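Local coordinates for transcriptional regulator (Streptococcus dysgalactiae, PDB 4YV9), which acts as the DNA-binding receptor Rgg2 for SHP pheromones in streptococcal quorum sensing, regulating transcription, at the interface of chains A and B. Coordinates in Å, arbitrary orientation; residue numbers count along the deposited sequence, not the author numbering. Chains: chain A/B, Transcriptional regulator.

Contact 1: the interface of chains A and B. Residues chain A 5, 42-43; chain B 44-47.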
ATOM      1  N   LEU A   5      15.750  16.032   9.063  1.00 86.56           N
ATOM      2  CA  LEU A   5      14.290  16.045   9.143  1.00 83.81           C
ATOM      3  C   LEU A   5      13.739  17.459   9.055  1.00 83.79           C
ATOM      4  O   LEU A   5      12.653  17.675   8.520  1.00 87.77           O
ATOM      5  CB  LEU A   5      13.806  15.390  10.440  1.00 86.11           C
ATOM      6  CG  LEU A   5      14.002  13.886  10.619  1.00 81.69           C
ATOM      7  CD1 LEU A   5      13.669  13.482  12.047  1.00 82.64           C
ATOM      8  CD2 LEU A   5      13.131  13.132   9.629  1.00 77.65           C
ATOM      9  N   GLU A  42      16.448  20.273  17.601  1.00105.00           N
ATOM     10  CA  GLU A  42      15.839  18.965  17.524  1.00 95.32           C
ATOM     11  C   GLU A  42      14.464  19.051  18.158  1.00 84.19           C
ATOM     12  O   GLU A  42      14.294  19.667  19.207  1.00 91.89           O
ATOM     13  CB  GLU A  42      16.709  17.920  18.222  1.00100.47           C
ATOM     14  CG  GLU A  42      18.034  17.647  17.522  1.00105.53           C
ATOM     15  CD  GLU A  42      18.870  16.596  18.233  1.00110.46           C
ATOM     16  OE1 GLU A  42      19.228  16.808  19.413  1.00114.19           O
ATOM     17  OE2 GLU A  42      19.164  15.555  17.608  1.00109.08           O
ATOM     18  N   ILE A  43      13.471  18.462  17.512  1.00 73.23           N
ATOM     19  CA  ILE A  43      12.163  18.394  18.129  1.00 67.60           C
ATOM     20  C   ILE A  43      11.800  16.946  18.363  1.00 60.40           C
ATOM     21  O   ILE A  43      12.333  16.055  17.711  1.00 66.42           O
ATOM     22  CB  ILE A  43      11.086  19.077  17.282  1.00 73.30           C
ATOM     23  CG1 ILE A  43      10.813  18.283  16.005  1.00 66.80           C
ATOM     24  CG2 ILE A  43      11.489  20.510  16.974  1.00 79.92           C
ATOM     25  CD1 ILE A  43       9.687  18.860  15.175  1.00 65.70           C
TER
ATOM     26  N   SER B  44      15.240  13.279  20.978  1.00 59.43           N
ATOM     27  CA  SER B  44      14.821  13.940  19.753  1.00 60.59           C
ATOM     28  C   SER B  44      14.282  12.914  18.775  1.00 58.23           C
ATOM     29  O   SER B  44      14.606  11.722  18.859  1.00 57.26           O
ATOM     30  CB  SER B  44      15.973  14.715  19.125  1.00 57.46           C
ATOM     31  OG  SER B  44      16.915  13.841  18.533  1.00 52.01           O
ATOM     32  N   CYS B  45      13.453  13.369  17.848  1.00 49.28           N
ATOM     33  CA  CYS B  45      12.905  12.466  16.849  1.00 45.45           C
ATOM     34  C   CYS B  45      14.048  11.851  16.048  1.00 46.44           C
ATOM     35  O   CYS B  45      14.063  10.648  15.788  1.00 49.62           O
ATOM     36  CB  CYS B  45      11.932  13.192  15.925  1.00 47.53           C
ATOM     37  SG  CYS B  45      10.933  12.038  14.940  1.00 53.66           S
ATOM     38  N   SER B  46      15.005  12.693  15.674  1.00 52.15           N
ATOM     39  CA  SER B  46      16.171  12.259  14.913  1.00 51.26           C
ATOM     40  C   SER B  46      16.910  11.126  15.625  1.00 45.66           C
ATOM     41  O   SER B  46      17.317  10.155  15.011  1.00 43.68           O
ATOM     42  CB  SER B  46      17.115  13.441  14.674  1.00 58.94           C
ATOM     43  OG  SER B  46      17.836  13.267  13.465  1.00 64.88           O
ATOM     44  N   ARG B  47      17.063  11.239  16.934  1.00 46.11           N
ATOM     45  CA  ARG B  47      17.765  10.196  17.666  1.00 48.46           C
ATOM     46  C   ARG B  47      16.902   8.939  17.775  1.00 45.56           C
ATOM     47  O   ARG B  47      17.420   7.815  17.730  1.00 40.64           O
ATOM     48  CB  ARG B  47      18.203  10.725  19.035  1.00 48.51           C
ATOM     49  CG  ARG B  47      19.403  11.645  18.889  1.00 47.79           C
ATOM     50  CD  ARG B  47      19.687  12.498  20.115  1.00 57.74           C
ATOM     51  NE  ARG B  47      21.128  12.631  20.325  1.00 71.56           N
ATOM     52  CZ  ARG B  47      21.868  13.645  19.889  1.00 79.08           C
ATOM     53  NH1 ARG B  47      21.311  14.647  19.226  1.00 83.74           N
ATOM     54  NH2 ARG B  47      23.170  13.660  20.130  1.00 87.30           N
TER
HETATM   55  O   HOH W   1      14.916  15.850  15.738  1.00 43.16           O

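Contact 2: the interface of chains A and B. Residues chain A 221-222, 224-225, 228, 253; chain B 221, 253, 256-257.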
ATOM      1  N   PHE A 221      -7.341  -7.674  -5.556  1.00 31.83           N
ATOM      2  CA  PHE A 221      -7.758  -8.592  -6.608  1.00 32.68           C
ATOM      3  C   PHE A 221      -6.653  -9.591  -6.980  1.00 33.36           C
ATOM      4  O   PHE A 221      -6.947 -10.729  -7.337  1.00 31.97           O
ATOM      5  CB  PHE A 221      -8.191  -7.815  -7.837  1.00 28.91           C
ATOM      6  CG  PHE A 221      -9.671  -7.442  -7.857  1.00 30.04           C
ATOM      7  CD1 PHE A 221     -10.372  -7.219  -6.687  1.00 41.64           C
ATOM      8  CD2 PHE A 221     -10.330  -7.320  -9.062  1.00 32.30           C
ATOM      9  CE1 PHE A 221     -11.732  -6.877  -6.722  1.00 31.92           C
ATOM     10  CE2 PHE A 221     -11.688  -6.984  -9.117  1.00 43.41           C
ATOM     11  CZ  PHE A 221     -12.384  -6.765  -7.942  1.00 38.04           C
ATOM     12  N   TYR A 222      -5.385  -9.182  -6.896  1.00 29.48           N
ATOM     13  CA  TYR A 222      -4.310 -10.093  -7.272  1.00 27.75           C
ATOM     14  C   TYR A 222      -4.318 -11.301  -6.350  1.00 28.25           C
ATOM     15  O   TYR A 222      -4.312 -12.453  -6.803  1.00 31.20           O
ATOM     16  CB  TYR A 222      -2.931  -9.405  -7.221  1.00 27.45           C
ATOM     17  CG  TYR A 222      -1.814 -10.409  -7.181  1.00 32.23           C
ATOM     18  CD1 TYR A 222      -1.511 -11.192  -8.300  1.00 31.51           C
ATOM     19  CD2 TYR A 222      -1.066 -10.603  -6.017  1.00 34.89           C
ATOM     20  CE1 TYR A 222      -0.493 -12.139  -8.256  1.00 33.99           C
ATOM     21  CE2 TYR A 222      -0.039 -11.541  -5.968  1.00 33.54           C
ATOM     22  CZ  TYR A 222       0.243 -12.301  -7.087  1.00 34.99           C
ATOM     23  OH  TYR A 222       1.247 -13.232  -7.020  1.00 35.58           O
ATOM     24  N   LYS A 224      -6.740 -12.319  -4.476  1.00 24.36           N
ATOM     25  CA  LYS A 224      -7.975 -13.080  -4.679  1.00 28.29           C
ATOM     26  C   LYS A 224      -7.882 -14.017  -5.892  1.00 32.19           C
ATOM     27  O   LYS A 224      -8.471 -15.101  -5.899  1.00 28.31           O
ATOM     28  CB  LYS A 224      -9.168 -12.128  -4.850  1.00 29.71           C
ATOM     29  CG  LYS A 224      -9.650 -11.523  -3.539  1.00 29.43           C
ATOM     30  CD  LYS A 224     -10.726 -10.472  -3.753  1.00 30.22           C
ATOM     31  CE  LYS A 224     -11.171  -9.889  -2.416  1.00 35.88           C
ATOM     32  NZ  LYS A 224     -11.942  -8.628  -2.627  1.00 34.08           N
ATOM     33  N   THR A 225      -7.140 -13.592  -6.915  1.00 34.61           N
ATOM     34  CA  THR A 225      -7.002 -14.375  -8.139  1.00 34.05           C
ATOM     35  C   THR A 225      -6.091 -15.574  -7.879  1.00 36.15           C
ATOM     36  O   THR A 225      -6.415 -16.698  -8.266  1.00 32.09           O
ATOM     37  CB  THR A 225      -6.443 -13.520  -9.316  1.00 31.80           C
ATOM     38  OG1 THR A 225      -7.366 -12.470  -9.631  1.00 30.98           O
ATOM     39  CG2 THR A 225      -6.236 -14.381 -10.575  1.00 31.42           C
ATOM     40  N   LEU A 228      -7.985 -17.893  -5.653  1.00 29.65           N
ATOM     41  CA  LEU A 228      -8.994 -18.659  -6.382  1.00 33.99           C
ATOM     42  C   LEU A 228      -8.342 -19.902  -6.979  1.00 36.46           C
ATOM     43  O   LEU A 228      -8.870 -21.012  -6.895  1.00 30.79           O
ATOM     44  CB  LEU A 228      -9.662 -17.808  -7.476  1.00 36.37           C
ATOM     45  CG  LEU A 228     -10.572 -18.546  -8.468  1.00 37.36           C
ATOM     46  CD1 LEU A 228     -11.882 -19.009  -7.801  1.00 32.55           C
ATOM     47  CD2 LEU A 228     -10.889 -17.696  -9.666  1.00 36.29           C
ATOM     48  N   ILE A 253      -8.320 -15.099 -15.940  1.00 31.39           N
ATOM     49  CA  ILE A 253      -8.088 -13.761 -15.399  1.00 29.95           C
ATOM     50  C   ILE A 253      -6.667 -13.243 -15.715  1.00 33.63           C
ATOM     51  O   ILE A 253      -6.502 -12.112 -16.181  1.00 34.00           O
ATOM     52  CB  ILE A 253      -8.307 -13.741 -13.877  1.00 31.57           C
ATOM     53  CG1 ILE A 253      -9.793 -13.976 -13.558  1.00 29.98           C
ATOM     54  CG2 ILE A 253      -7.865 -12.415 -13.284  1.00 29.33           C
ATOM     55  CD1 ILE A 253     -10.066 -14.164 -12.070  1.00 35.47           C
TER
ATOM     56  N   PHE B 221      -4.577  -5.420  -9.549  1.00 31.84           N
ATOM     57  CA  PHE B 221      -5.481  -6.097 -10.476  1.00 31.94           C
ATOM     58  C   PHE B 221      -6.871  -5.448 -10.497  1.00 33.07           C
ATOM     59  O   PHE B 221      -7.568  -5.525 -11.504  1.00 34.53           O
ATOM     60  CB  PHE B 221      -5.617  -7.579 -10.133  1.00 36.16           C
ATOM     61  CG  PHE B 221      -4.520  -8.451 -10.686  1.00 35.82           C
ATOM     62  CD1 PHE B 221      -3.258  -7.940 -10.961  1.00 37.57           C
ATOM     63  CD2 PHE B 221      -4.754  -9.802 -10.903  1.00 37.04           C
ATOM     64  CE1 PHE B 221      -2.251  -8.761 -11.437  1.00 38.67           C
ATOM     65  CE2 PHE B 221      -3.752 -10.629 -11.403  1.00 40.17           C
ATOM     66  CZ  PHE B 221      -2.500 -10.105 -11.671  1.00 42.83           C
ATOM     67  N   ILE B 253     -14.110 -11.428 -15.036  1.00 37.94           N
ATOM     68  CA  ILE B 253     -13.168 -11.324 -13.914  1.00 33.46           C
ATOM     69  C   ILE B 253     -13.926 -11.043 -12.600  1.00 35.13           C
ATOM     70  O   ILE B 253     -13.772 -11.775 -11.623  1.00 35.04           O
ATOM     71  CB  ILE B 253     -12.103 -10.227 -14.177  1.00 32.86           C
ATOM     72  CG1 ILE B 253     -11.216 -10.650 -15.348  1.00 33.15           C
ATOM     73  CG2 ILE B 253     -11.243  -9.995 -12.940  1.00 32.88           C
ATOM     74  CD1 ILE B 253     -10.196  -9.627 -15.772  1.00 36.72           C
ATOM     75  N   TYR B 256     -15.850 -14.254 -11.741  1.00 35.69           N
ATOM     76  CA  TYR B 256     -14.982 -15.324 -11.284  1.00 39.20           C
ATOM     77  C   TYR B 256     -14.487 -15.068  -9.858  1.00 34.72           C
ATOM     78  O   TYR B 256     -14.325 -16.010  -9.097  1.00 40.42           O
ATOM     79  CB  TYR B 256     -13.782 -15.498 -12.243  1.00 40.61           C
ATOM     80  CG  TYR B 256     -14.133 -16.071 -13.605  1.00 43.52           C
ATOM     81  CD1 TYR B 256     -15.399 -16.590 -13.863  1.00 42.95           C
ATOM     82  CD2 TYR B 256     -13.194 -16.102 -14.638  1.00 39.39           C
ATOM     83  CE1 TYR B 256     -15.724 -17.117 -15.103  1.00 46.18           C
ATOM     84  CE2 TYR B 256     -13.510 -16.635 -15.884  1.00 40.97           C
ATOM     85  CZ  TYR B 256     -14.780 -17.136 -16.113  1.00 47.65           C
ATOM     86  OH  TYR B 256     -15.110 -17.667 -17.346  1.00 49.43           O
ATOM     87  N   LEU B 257     -14.253 -13.804  -9.494  1.00 31.62           N
ATOM     88  CA  LEU B 257     -13.733 -13.488  -8.161  1.00 31.22           C
ATOM     89  C   LEU B 257     -14.828 -13.313  -7.121  1.00 28.71           C
ATOM     90  O   LEU B 257     -14.547 -12.972  -5.982  1.00 32.51           O
ATOM     91  CB  LEU B 257     -12.872 -12.219  -8.180  1.00 33.56           C
ATOM     92  CG  LEU B 257     -11.610 -12.263  -9.038  1.00 31.68           C
ATOM     93  CD1 LEU B 257     -10.904 -10.904  -8.983  1.00 38.35           C
ATOM     94  CD2 LEU B 257     -10.673 -13.371  -8.563  1.00 33.87           C
TER
HETATM   95  O   HOH W   2      -4.061  -6.473  -6.678  1.00 34.19           O

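Contact 1: the interface of chains A and B
A:Glu42 reaches B:Arg47 on a side chain whose CG stands anti to its own carbonyl carbon (chi1 -68°) and which stays extended beyond it, carrying the carboxylate past B:Ser44. B:Arg47 bends at chi3 and brings its guanidinium to meet that carboxylate tip to tip, the two side chains crossing at about a right angle. The salt bridge runs between A:Glu42 OE2 and B:Arg47 NH1 at 2.8 Å. OE2 is met on its syn side, close to the guanidinium plane, but the carboxylate is turned 78° against that plane. The bond from NH1 to OE2 is bent, 132° at the hydrogen. A:Glu42 OE1, though 3.0 Å from B:Arg47 NH1, takes no hydrogen bond from it, because the N-H points elsewhere. The hydroxyl OG of B:Ser44 adds a weak hydrogen bond to the same OE2. Nearer the two backbones, A:Glu42 CB and B:Ser44 CB pack 3.4 Å apart.

The contact joins the helix-turn-helix DNA-binding regions of the two chains: a loop of chain A sits against the N-terminal end of helix 45-54 of chain B. B:Ser44 caps that helix, its OG accepting the backbone N-H of B:Arg47 at 3.1 Å, so one hydroxyl ties the first turn together and also faces the carboxylate. The backbone carbonyl A:Ile43 O takes the N-H of B:Cys45 at 2.9 Å, a nearly straight bond. Being at the amino end of the helix, this carbonyl may be steadied by the helix dipole. On the far side of B:Ser46 from the salt bridge, the methyl CD1 of A:Leu5 rests on the backbone, 4.0 Å from CA of B:Ser46. A water links the chains as well, lying 3.3 Å from A:Ile43 O and 3.2 Å from B:Ser46 N.

Contact 2: the interface of chains A and B
B:Leu257 and A:Phe221 meet methyl to ring in the helical C-terminal domain of the Rgg family, where the chains pack through apolar side chains. CD1 of B:Leu257 lies over one face of the A:Phe221 ring, 4.0 Å from its centroid and shifted toward the rim, a CH-pi contact. The other methyl, CD2, is wedged between two chain A groups: it lies 3.6 Å from A:Thr225 OG1, and CD1 of A:Ile253 presses on it from helix 242-256. B:Leu257 is thus forked, one branch on the ring and the other packed against both A:Thr225 of helix 221-238 and A:Ile253 of helix 242-256.

The ring of B:Phe221 pairs edge-to-face with A:Tyr222, the planes 76° apart and the centroids 5.3 Å from each other; the tyrosine edge is the one directed at the phenylalanine face, with CD1 poised off-centre above it. A:Tyr222 can do this because its CG is anti to the backbone N (chi1 162°), which swings the ring edge over the face of B:Phe221. A:Phe221 and B:Phe221 touch at their CB atoms, 3.5 Å apart, with their rings pointing away from each other. Next to B:Leu257, the A:Ile253 and B:Ile253 side chains cross obliquely with their CG1 atoms 4.0 Å apart, while A:Ile253 and B:Tyr256 run antiparallel, with A:Ile253 CD1 near the tyrosine CB.

Farther out, A:Leu228 approaches the backbone carbonyl of B:Tyr256 through its methyls. The A:Thr225 hydroxyl that touches B:Leu257 is itself positioned from within its helix: OG1 donates to A:Phe221 O one turn earlier at 2.9 Å, which satisfies its hydrogen and fixes the oxygen beside the B:Leu257 methyls. At the helix starts, a water bridges the backbone N atoms of A:Tyr222 and B:Phe221, lying 3.0 Å from the first.

Contact 1 and contact 2 lie about 44 Å apart, measured between the centres of their C-alpha atoms, and share no residue or helix. Contact 1 joins the DNA-binding regions by polar, charged and water-mediated links, whereas contact 2 joins the C-terminal domains by apolar packing. Each has a twin with the chains exchanged, as the interface is two-fold symmetric. The two chains are therefore tied together at both ends of the molecule, consistent with a dimer in which pairing of the C-terminal domains, which probably bind the pheromone, could set how the DNA-binding regions are placed, although the structure alone does not show such coupling.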